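Local coordinates for protein nitrate reductase (Ulva prolifera, PDB 5YLY) that probably reduces nitrate to nitrite with NADH in nitrate assimilation, the deposited part being its FAD-bound cytochrome b5 reductase domain, at residues D47-R52 against I126-E131; T91-N96 against D103-I108; L196-A199 against D205-L208. All coordinates share one frame; numbering follows the deposited sequence.

Contact 1 of 3, residues D47-R52 against I126-E131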
loop_
_atom_site.group_PDB
_atom_site.type_symbol
_atom_site.label_atom_id
_atom_site.label_comp_id
_atom_site.label_asym_id
_atom_site.label_seq_id
_atom_site.Cartn_x
_atom_site.Cartn_y
_atom_site.Cartn_z
ATOM N N ASP A 47 -0.332 -14.867 10.265
ATOM C CA ASP A 47 -1.285 -14.657 9.167
ATOM C C ASP A 47 -0.821 -13.656 8.120
ATOM O O ASP A 47 -1.664 -13.108 7.394
ATOM C CB ASP A 47 -2.664 -14.269 9.710
ATOM C CG ASP A 47 -2.739 -12.948 10.455
ATOM O OD1 ASP A 47 -1.668 -12.337 10.705
ATOM O OD2 ASP A 47 -3.855 -12.550 10.833
ATOM N N VAL A 48 0.510 -13.374 8.055
ATOM C CA VAL A 48 1.088 -12.502 7.032
ATOM C C VAL A 48 2.222 -13.285 6.388
ATOM O O VAL A 48 3.104 -13.787 7.101
ATOM C CB VAL A 48 1.562 -11.113 7.546
ATOM C CG1 VAL A 48 2.086 -10.251 6.390
ATOM C CG2 VAL A 48 0.433 -10.391 8.296
ATOM N N THR A 49 2.170 -13.420 5.057
ATOM C CA THR A 49 3.201 -14.132 4.301
ATOM C C THR A 49 3.785 -13.264 3.235
ATOM O O THR A 49 3.054 -12.505 2.574
ATOM C CB THR A 49 2.634 -15.439 3.713
ATOM O OG1 THR A 49 2.171 -16.279 4.786
ATOM C CG2 THR A 49 3.692 -16.223 2.876
ATOM N N LEU A 50 5.119 -13.394 3.027
ATOM C CA LEU A 50 5.805 -12.714 1.923
ATOM C C LEU A 50 5.963 -13.744 0.808
ATOM O O LEU A 50 6.454 -14.858 1.049
ATOM C CB LEU A 50 7.190 -12.163 2.336
ATOM C CG LEU A 50 7.908 -11.397 1.214
ATOM C CD1 LEU A 50 8.638 -10.129 1.723
ATOM C CD2 LEU A 50 8.837 -12.346 0.372
ATOM N N PHE A 51 5.498 -13.395 -0.395
ATOM C CA PHE A 51 5.604 -14.262 -1.564
ATOM C C PHE A 51 6.615 -13.616 -2.487
ATOM O O PHE A 51 6.420 -12.470 -2.896
ATOM C CB PHE A 51 4.245 -14.377 -2.288
ATOM C CG PHE A 51 3.195 -15.043 -1.446
ATOM C CD1 PHE A 51 3.058 -16.428 -1.447
ATOM C CD2 PHE A 51 2.385 -14.294 -0.596
ATOM C CE1 PHE A 51 2.094 -17.047 -0.646
ATOM C CE2 PHE A 51 1.442 -14.908 0.229
ATOM C CZ PHE A 51 1.303 -16.288 0.204
ATOM N N ARG A 52 7.687 -14.345 -2.825
ATOM C CA ARG A 52 8.703 -13.785 -3.701
ATOM C C ARG A 52 8.547 -14.429 -5.048
ATOM O O ARG A 52 8.760 -15.637 -5.173
ATOM C CB ARG A 52 10.116 -14.025 -3.122
ATOM C CG ARG A 52 11.227 -13.430 -4.020
ATOM C CD ARG A 52 12.518 -13.187 -3.220
ATOM N NE ARG A 52 12.295 -12.174 -2.174
ATOM C CZ ARG A 52 12.663 -12.288 -0.898
ATOM N NH1 ARG A 52 13.331 -13.363 -0.483
ATOM N NH2 ARG A 52 12.396 -11.311 -0.034
ATOM N N ILE A 126 -5.737 -18.798 -1.616
ATOM C CA ILE A 126 -5.170 -19.403 -2.827
ATOM C C ILE A 126 -3.655 -19.189 -2.815
ATOM O O ILE A 126 -2.902 -20.140 -3.023
ATOM C CB ILE A 126 -5.841 -18.863 -4.119
ATOM C CG1 ILE A 126 -7.249 -19.494 -4.282
ATOM C CG2 ILE A 126 -4.966 -19.141 -5.364
ATOM C CD1 ILE A 126 -8.164 -18.712 -5.251
ATOM N N LEU A 127 -3.214 -17.934 -2.561
ATOM C CA LEU A 127 -1.795 -17.596 -2.487
ATOM C C LEU A 127 -1.106 -18.400 -1.389
ATOM O O LEU A 127 -0.104 -19.056 -1.658
ATOM C CB LEU A 127 -1.612 -16.100 -2.229
ATOM C CG LEU A 127 -2.033 -15.161 -3.381
ATOM C CD1 LEU A 127 -1.868 -13.692 -2.939
ATOM C CD2 LEU A 127 -1.185 -15.441 -4.650
ATOM N N GLU A 128 -1.684 -18.424 -0.178
ATOM C CA GLU A 128 -1.105 -19.177 0.949
ATOM C C GLU A 128 -0.957 -20.680 0.631
ATOM O O GLU A 128 -0.017 -21.315 1.113
ATOM C CB GLU A 128 -1.949 -18.961 2.232
ATOM C CG GLU A 128 -1.358 -19.588 3.503
ATOM C CD GLU A 128 -0.010 -19.068 3.966
ATOM O OE1 GLU A 128 0.434 -18.005 3.479
ATOM O OE2 GLU A 128 0.592 -19.713 4.855
ATOM N N ALA A 129 -1.856 -21.234 -0.209
ATOM C CA ALA A 129 -1.790 -22.655 -0.554
ATOM C C ALA A 129 -0.734 -22.940 -1.633
ATOM O O ALA A 129 -0.412 -24.106 -1.863
ATOM C CB ALA A 129 -3.164 -23.165 -0.990
ATOM N N LEU A 130 -0.156 -21.880 -2.264
ATOM C CA LEU A 130 0.858 -22.100 -3.306
ATOM C C LEU A 130 2.121 -22.705 -2.776
ATOM O O LEU A 130 2.509 -22.416 -1.647
ATOM C CB LEU A 130 1.241 -20.803 -4.018
ATOM C CG LEU A 130 0.177 -20.066 -4.828
ATOM C CD1 LEU A 130 0.773 -18.877 -5.462
ATOM C CD2 LEU A 130 -0.462 -20.981 -5.920
ATOM N N GLU A 131 2.756 -23.562 -3.583
ATOM C CA GLU A 131 4.052 -24.136 -3.224
ATOM C C GLU A 131 5.086 -23.471 -4.136
ATOM O O GLU A 131 4.730 -23.027 -5.230
ATOM C CB GLU A 131 4.085 -25.661 -3.402
ATOM C CG GLU A 131 3.173 -26.418 -2.433
ATOM C CD GLU A 131 3.497 -26.314 -0.949
ATOM O OE1 GLU A 131 4.643 -25.962 -0.589
ATOM O OE2 GLU A 131 2.599 -26.620 -0.136
HETATM O O HOH W 1 3.272 -18.984 5.088
#

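Contact 2 of 3, residues T91-N96 against D103-I108. With FAD (flavin-adenine dinucleotide), chain C.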
loop_
_atom_site.group_PDB
_atom_site.type_symbol
_atom_site.label_atom_id
_atom_site.label_comp_id
_atom_site.label_asym_id
_atom_site.label_seq_id
_atom_site.Cartn_x
_atom_site.Cartn_y
_atom_site.Cartn_z
ATOM N N THR A 91 0.025 -4.269 -4.396
ATOM C CA THR A 91 1.162 -3.373 -4.570
ATOM C C THR A 91 2.317 -4.111 -3.922
ATOM O O THR A 91 2.352 -4.272 -2.690
ATOM C CB THR A 91 0.979 -1.988 -3.977
ATOM O OG1 THR A 91 -0.140 -1.359 -4.586
ATOM C CG2 THR A 91 2.234 -1.100 -4.204
ATOM N N PRO A 92 3.299 -4.560 -4.714
ATOM C CA PRO A 92 4.444 -5.275 -4.100
ATOM C C PRO A 92 5.222 -4.375 -3.154
ATOM O O PRO A 92 5.148 -3.142 -3.254
ATOM C CB PRO A 92 5.359 -5.585 -5.301
ATOM C CG PRO A 92 4.484 -5.489 -6.479
ATOM C CD PRO A 92 3.422 -4.476 -6.182
ATOM N N THR A 93 5.967 -4.991 -2.219
ATOM C CA THR A 93 6.800 -4.212 -1.307
ATOM C C THR A 93 8.182 -3.944 -1.914
ATOM O O THR A 93 9.072 -3.403 -1.240
ATOM C CB THR A 93 6.888 -4.900 0.046
ATOM O OG1 THR A 93 7.381 -6.232 -0.144
ATOM C CG2 THR A 93 5.549 -4.924 0.761
ATOM N N THR A 94 8.376 -4.364 -3.165
ATOM C CA THR A 94 9.566 -4.056 -3.954
ATOM C C THR A 94 9.024 -3.319 -5.187
ATOM O O THR A 94 7.827 -3.423 -5.503
ATOM C CB THR A 94 10.376 -5.308 -4.389
ATOM O OG1 THR A 94 9.521 -6.205 -5.098
ATOM C CG2 THR A 94 10.998 -6.039 -3.208
ATOM N N ALA A 95 9.877 -2.595 -5.890
ATOM C CA ALA A 95 9.427 -1.939 -7.130
ATOM C C ALA A 95 10.587 -1.985 -8.156
ATOM O O ALA A 95 11.349 -2.974 -8.136
ATOM C CB ALA A 95 8.932 -0.518 -6.833
ATOM N N ASN A 96 10.778 -0.939 -8.989
ATOM C CA ASN A 96 11.804 -0.989 -10.046
ATOM C C ASN A 96 13.237 -1.133 -9.555
ATOM O O ASN A 96 14.072 -1.655 -10.294
ATOM C CB ASN A 96 11.680 0.195 -10.997
ATOM C CG ASN A 96 10.455 0.101 -11.871
ATOM O OD1 ASN A 96 9.854 -0.965 -12.006
ATOM N ND2 ASN A 96 10.064 1.217 -12.502
ATOM N N ASP A 103 8.284 -8.819 -4.456
ATOM C CA ASP A 103 7.813 -9.396 -3.201
ATOM C C ASP A 103 6.429 -8.890 -2.930
ATOM O O ASP A 103 6.222 -7.692 -3.021
ATOM C CB ASP A 103 8.705 -8.902 -2.047
ATOM C CG ASP A 103 10.104 -9.454 -2.026
ATOM O OD1 ASP A 103 10.427 -10.288 -2.905
ATOM O OD2 ASP A 103 10.892 -9.013 -1.170
ATOM N N LEU A 104 5.520 -9.769 -2.494
ATOM C CA LEU A 104 4.179 -9.356 -2.102
ATOM C C LEU A 104 4.081 -9.656 -0.628
ATOM O O LEU A 104 4.403 -10.770 -0.221
ATOM C CB LEU A 104 3.063 -10.182 -2.785
ATOM C CG LEU A 104 2.984 -10.206 -4.271
ATOM C CD1 LEU A 104 1.799 -11.092 -4.669
ATOM C CD2 LEU A 104 2.838 -8.755 -4.857
ATOM N N VAL A 105 3.574 -8.707 0.158
ATOM C CA VAL A 105 3.297 -8.973 1.574
ATOM C C VAL A 105 1.786 -9.071 1.634
ATOM O O VAL A 105 1.092 -8.121 1.265
ATOM C CB VAL A 105 3.913 -7.875 2.479
ATOM C CG1 VAL A 105 3.360 -7.956 3.900
ATOM C CG2 VAL A 105 5.425 -8.002 2.476
ATOM N N VAL A 106 1.265 -10.257 2.014
ATOM C CA VAL A 106 -0.155 -10.536 1.952
ATOM C C VAL A 106 -0.723 -10.948 3.305
ATOM O O VAL A 106 -0.223 -11.872 3.943
ATOM C CB VAL A 106 -0.493 -11.586 0.823
ATOM C CG1 VAL A 106 -1.998 -11.865 0.730
ATOM C CG2 VAL A 106 0.060 -11.153 -0.550
ATOM N N LYS A 107 -1.805 -10.286 3.706
ATOM C CA LYS A 107 -2.562 -10.678 4.902
ATOM C C LYS A 107 -3.439 -11.887 4.487
ATOM O O LYS A 107 -4.248 -11.780 3.554
ATOM C CB LYS A 107 -3.453 -9.502 5.363
ATOM C CG LYS A 107 -4.349 -9.846 6.578
ATOM C CD LYS A 107 -3.575 -10.008 7.863
ATOM C CE LYS A 107 -4.447 -9.636 9.055
ATOM N NZ LYS A 107 -3.635 -9.527 10.297
ATOM N N ILE A 108 -3.275 -13.032 5.163
ATOM C CA ILE A 108 -4.046 -14.244 4.848
ATOM C C ILE A 108 -5.321 -14.263 5.662
ATOM O O ILE A 108 -5.268 -14.274 6.889
ATOM C CB ILE A 108 -3.195 -15.553 5.015
ATOM C CG1 ILE A 108 -1.767 -15.432 4.404
ATOM C CG2 ILE A 108 -3.940 -16.780 4.453
ATOM C CD1 ILE A 108 -1.645 -15.055 2.907
HETATM P PA FAD C . -12.095 -11.774 -0.386
HETATM O O1A FAD C . -12.580 -13.132 -0.731
HETATM O O2A FAD C . -12.127 -10.786 -1.529
HETATM O O5B FAD C . -12.946 -11.250 0.894
HETATM C C5B FAD C . -13.437 -9.892 0.929
HETATM C C4B FAD C . -13.126 -9.257 2.262
HETATM O O4B FAD C . -13.662 -10.048 3.346
HETATM C C3B FAD C . -11.652 -9.112 2.606
HETATM O O3B FAD C . -11.045 -8.020 1.919
HETATM C C2B FAD C . -11.702 -8.917 4.124
HETATM O O2B FAD C . -11.899 -7.557 4.488
HETATM C C1B FAD C . -12.920 -9.772 4.527
HETATM N N9A FAD C . -12.585 -11.034 5.188
HETATM C C8A FAD C . -12.718 -12.295 4.666
HETATM N N7A FAD C . -12.308 -13.252 5.466
HETATM C C5A FAD C . -11.863 -12.573 6.589
HETATM C C6A FAD C . -11.249 -13.007 7.784
HETATM N N6A FAD C . -10.799 -14.250 7.976
HETATM N N1A FAD C . -10.961 -12.074 8.720
HETATM C C2A FAD C . -11.227 -10.789 8.452
HETATM N N3A FAD C . -11.752 -10.257 7.342
HETATM C C4A FAD C . -12.048 -11.207 6.443
HETATM N N1 FAD C . -3.691 -6.971 0.140
HETATM C C2 FAD C . -2.559 -7.481 0.719
HETATM O O2 FAD C . -2.639 -8.394 1.555
HETATM N N3 FAD C . -1.303 -6.966 0.358
HETATM C C4 FAD C . -1.078 -5.942 -0.560
HETATM O O4 FAD C . 0.053 -5.624 -0.873
HETATM C C4X FAD C . -2.294 -5.384 -1.147
HETATM N N5 FAD C . -2.176 -4.388 -1.992
HETATM C C5X FAD C . -3.344 -3.833 -2.520
HETATM C C6 FAD C . -3.232 -2.747 -3.401
HETATM C C7 FAD C . -4.367 -2.158 -3.958
HETATM C C7M FAD C . -4.196 -0.971 -4.874
HETATM C C8 FAD C . -5.656 -2.660 -3.629
HETATM C C8M FAD C . -6.909 -2.077 -4.253
HETATM C C9 FAD C . -5.767 -3.726 -2.736
HETATM C C9A FAD C . -4.623 -4.320 -2.185
HETATM N N10 FAD C . -4.702 -5.436 -1.293
HETATM C C10 FAD C . -3.562 -5.979 -0.736
HETATM C "C1'" FAD C . -5.972 -6.141 -1.042
HETATM C "C2'" FAD C . -6.223 -7.282 -2.029
HETATM O "O2'" FAD C . -6.575 -6.769 -3.316
HETATM C "C3'" FAD C . -7.321 -8.238 -1.562
HETATM O "O3'" FAD C . -8.538 -7.524 -1.381
HETATM C "C4'" FAD C . -6.963 -9.047 -0.313
HETATM O "O4'" FAD C . -5.844 -9.883 -0.608
HETATM C "C5'" FAD C . -8.103 -9.905 0.201
HETATM O "O5'" FAD C . -8.657 -10.652 -0.903
HETATM P P FAD C . -9.262 -12.129 -0.700
HETATM O O1P FAD C . -9.603 -12.699 -2.022
HETATM O O2P FAD C . -8.365 -12.948 0.195
HETATM O O3P FAD C . -10.582 -11.811 0.126
HETATM O O HOH W 2 2.568 -6.496 -1.146
HETATM O O HOH W 3 10.011 -6.961 0.318
#

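Contact 3 of 3, residues L196-A199 against D205-L208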
loop_
_atom_site.group_PDB
_atom_site.type_symbol
_atom_site.label_atom_id
_atom_site.label_comp_id
_atom_site.label_asym_id
_atom_site.label_seq_id
_atom_site.Cartn_x
_atom_site.Cartn_y
_atom_site.Cartn_z
ATOM N N LEU A 196 1.993 9.964 7.561
ATOM C CA LEU A 196 1.144 8.793 7.405
ATOM C C LEU A 196 0.234 8.618 8.604
ATOM O O LEU A 196 0.685 8.693 9.761
ATOM C CB LEU A 196 2.026 7.528 7.206
ATOM C CG LEU A 196 1.297 6.157 7.276
ATOM C CD1 LEU A 196 0.320 5.973 6.096
ATOM C CD2 LEU A 196 2.328 4.998 7.305
ATOM N N LEU A 197 -1.042 8.334 8.320
ATOM C CA LEU A 197 -2.023 7.995 9.342
ATOM C C LEU A 197 -2.507 6.584 8.985
ATOM O O LEU A 197 -3.021 6.360 7.892
ATOM C CB LEU A 197 -3.150 9.032 9.410
ATOM C CG LEU A 197 -4.338 8.711 10.366
ATOM C CD1 LEU A 197 -3.860 8.473 11.807
ATOM C CD2 LEU A 197 -5.327 9.859 10.399
ATOM N N TYR A 198 -2.249 5.615 9.862
ATOM C CA TYR A 198 -2.549 4.220 9.525
ATOM C C TYR A 198 -3.537 3.644 10.508
ATOM O O TYR A 198 -3.222 3.522 11.698
ATOM C CB TYR A 198 -1.216 3.423 9.479
ATOM C CG TYR A 198 -1.263 1.983 8.996
ATOM C CD1 TYR A 198 -2.307 1.524 8.189
ATOM C CD2 TYR A 198 -0.232 1.088 9.306
ATOM C CE1 TYR A 198 -2.355 0.194 7.756
ATOM C CE2 TYR A 198 -0.234 -0.220 8.820
ATOM C CZ TYR A 198 -1.304 -0.668 8.064
ATOM O OH TYR A 198 -1.333 -1.979 7.665
ATOM N N ALA A 199 -4.725 3.259 10.007
ATOM C CA ALA A 199 -5.808 2.714 10.846
ATOM C C ALA A 199 -5.966 1.206 10.679
ATOM O O ALA A 199 -5.889 0.697 9.560
ATOM C CB ALA A 199 -7.118 3.398 10.511
ATOM N N ASP A 205 -3.029 -6.393 13.691
ATOM C CA ASP A 205 -3.322 -6.237 12.269
ATOM C C ASP A 205 -2.410 -5.236 11.531
ATOM O O ASP A 205 -2.507 -5.137 10.307
ATOM C CB ASP A 205 -4.781 -5.814 12.063
ATOM C CG ASP A 205 -5.786 -6.890 12.387
ATOM O OD1 ASP A 205 -5.498 -8.074 12.104
ATOM O OD2 ASP A 205 -6.869 -6.545 12.912
ATOM N N ILE A 206 -1.590 -4.459 12.258
ATOM C CA ILE A 206 -0.723 -3.462 11.614
ATOM C C ILE A 206 0.293 -4.200 10.751
ATOM O O ILE A 206 1.028 -5.038 11.270
ATOM C CB ILE A 206 -0.013 -2.544 12.659
ATOM C CG1 ILE A 206 -1.026 -1.782 13.551
ATOM C CG2 ILE A 206 0.935 -1.558 11.976
ATOM C CD1 ILE A 206 -0.387 -1.143 14.813
ATOM N N LEU A 207 0.325 -3.900 9.445
ATOM C CA LEU A 207 1.300 -4.503 8.550
ATOM C C LEU A 207 2.597 -3.690 8.566
ATOM O O LEU A 207 2.560 -2.466 8.668
ATOM C CB LEU A 207 0.773 -4.536 7.092
ATOM C CG LEU A 207 -0.381 -5.493 6.785
ATOM C CD1 LEU A 207 -0.919 -5.251 5.364
ATOM C CD2 LEU A 207 0.052 -6.951 6.920
ATOM N N LEU A 208 3.737 -4.382 8.409
ATOM C CA LEU A 208 5.075 -3.789 8.236
ATOM C C LEU A 208 5.426 -2.750 9.308
ATOM O O LEU A 208 6.116 -1.760 9.014
ATOM C CB LEU A 208 5.172 -3.173 6.807
ATOM C CG LEU A 208 5.011 -4.162 5.637
ATOM C CD1 LEU A 208 4.633 -3.434 4.352
ATOM C CD2 LEU A 208 6.292 -5.000 5.453
#

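Contact 1 of 3, residues D47-R52 against I126-E131
T49 and E128 meet through a short hydrogen bond: T49 OG1 donates to E128 OE1 at 2.8 Å, arriving on the syn side of the carboxylate and 21° out of its plane. Water 1 doubles the link, giving one hydrogen to OG1 of T49 and the other to OE2 of E128, so OE1 is bonded directly and OE2 through the water, and the hydroxyl both donates and accepts. The glutamate reaches across because its chain leaves anti to the backbone N and bends about the CB-CG bond (chi2 62°). Beside this bridge lies an apolar layer. CB of L127 sits over one face of the F51 ring, 4.2 Å from the centroid, while CG2 of T49 lies against the opposite face, 3.6 Å above the plane and toward the rim; the ring is wedged between helix and its own strand. A leucine in place of E128 would probably leave the buried T49 hydroxyl without its acceptor and the water without its second anchor. Farther out, I108 packs on the E128 side chain, K43 forms a weak, long ion pair with OE2, and K41 NZ hydrogen-bonds the carbonyl oxygens of E128 and L130. This is a worked case of helix-on-barrel packing in a flavoprotein of the ferredoxin reductase type, where helix 122-129 leans on the FAD-binding antiparallel barrel and its opposite end, at K122 and F123, hydrogen-bonds the cofactor.

Contact 2 of 3, residues T91-N96 against D103-I108
The carbonyl oxygen of D103 receives the backbone N of T93 at 2.8 Å, with the donor tilted 21° from the carbonyl plane; OG1 of T93 stands 3.4 Å from the same oxygen, a weak contact at most. The next residue answers in reverse: D103 N donates to OG1 of T94 at 3.0 Å, the hydroxyl being turned between its own backbone N and carbonyl carbon (chi1 56°). Water 3 joins OG1 of T93 to OD2 of D103, whose carboxylate is held chiefly by R52. Methyl groups fill in alongside, CG2 of T93 lying 3.5 Å from CG2 of V105. With the two segments tied together, their backbones present a matched set of groups to the flavin. T91 N donates a rather long hydrogen bond (3.3 Å) to the redox-active N5, V105 O takes the N3 hydrogen almost straight (2.8 Å, 169°), and K107 N donates to O2. Water 2 accepts from V105 N and lies 2.7 Å from both T91 O and flavin O4. Strand 101-107 pairs with strand 48-54 in the barrel wall, L104 and P92 reach strand 69-75, and T91 and T93 pack on helix 174-185 of the NAD-binding domain.

Contact 3 of 3, residues L196-A199 against D205-L208
Y198 spans from a strand to a loop, its phenol reaching out of the parallel sheet of the NAD-binding domain to the segment at I206 and L207 that leads into helix 209-218. The contact lies inside a beta-alpha-beta crossover, between the end of strand 193-200 and the start of the helix that carries the chain on to strand 223-229. One hydrogen bond defines it: the backbone N of L207 donates to OH of Y198 at 3.1 Å, with an angle of 159° at the hydrogen. CG of the tyrosine stands anti to its main-chain nitrogen (chi1 -173°), which extends the ring off the strand toward the loop. CG2 of I206 meets the ring at CE2, 3.6 Å away and obliquely, and the carbonyl oxygen of L207 approaches the same CE2 at the ring edge, near its plane. CB of L207 comes within 3.4 Å of the hydroxyl oxygen. Outside the two segments, L174 and Y227 also pack on Y198, and OH donates to the carbonyl oxygen of G171. The hydroxyl is used twice, as acceptor for one backbone amide and donor to one backbone carbonyl. With both a donor and an acceptor partner, the oxygen of this buried tyrosine is satisfied, the rotation of its hydroxyl proton is probably set by G171, and the L207 amide, ahead of the first helical turn, gains an acceptor from a side chain.

How the contacts relate
The three contacts cross the two domains around the flavin. Contacts 1 and 2, with centres about 11 Å apart, share the barrel wall: strands 48-54 and 101-107 are neighbours, R52 NE makes a 2.8 Å salt bridge to D103 OD1, and V48 CG1 packs 3.6 Å from V105 CG1. Contact 2 alone touches the isoalloxazine ring; the L127 side chain of contact 1 and L207 of contact 3 come no nearer than about 6 and 5 Å to FAD, nearest atoms. Contact 3, about 15 Å from contact 2 between centres, belongs to the other domain, yet D205 OD1 makes a 3.0 Å salt bridge to K107 NZ, and L207 CD2 lies 3.7 Å from V48 CG2.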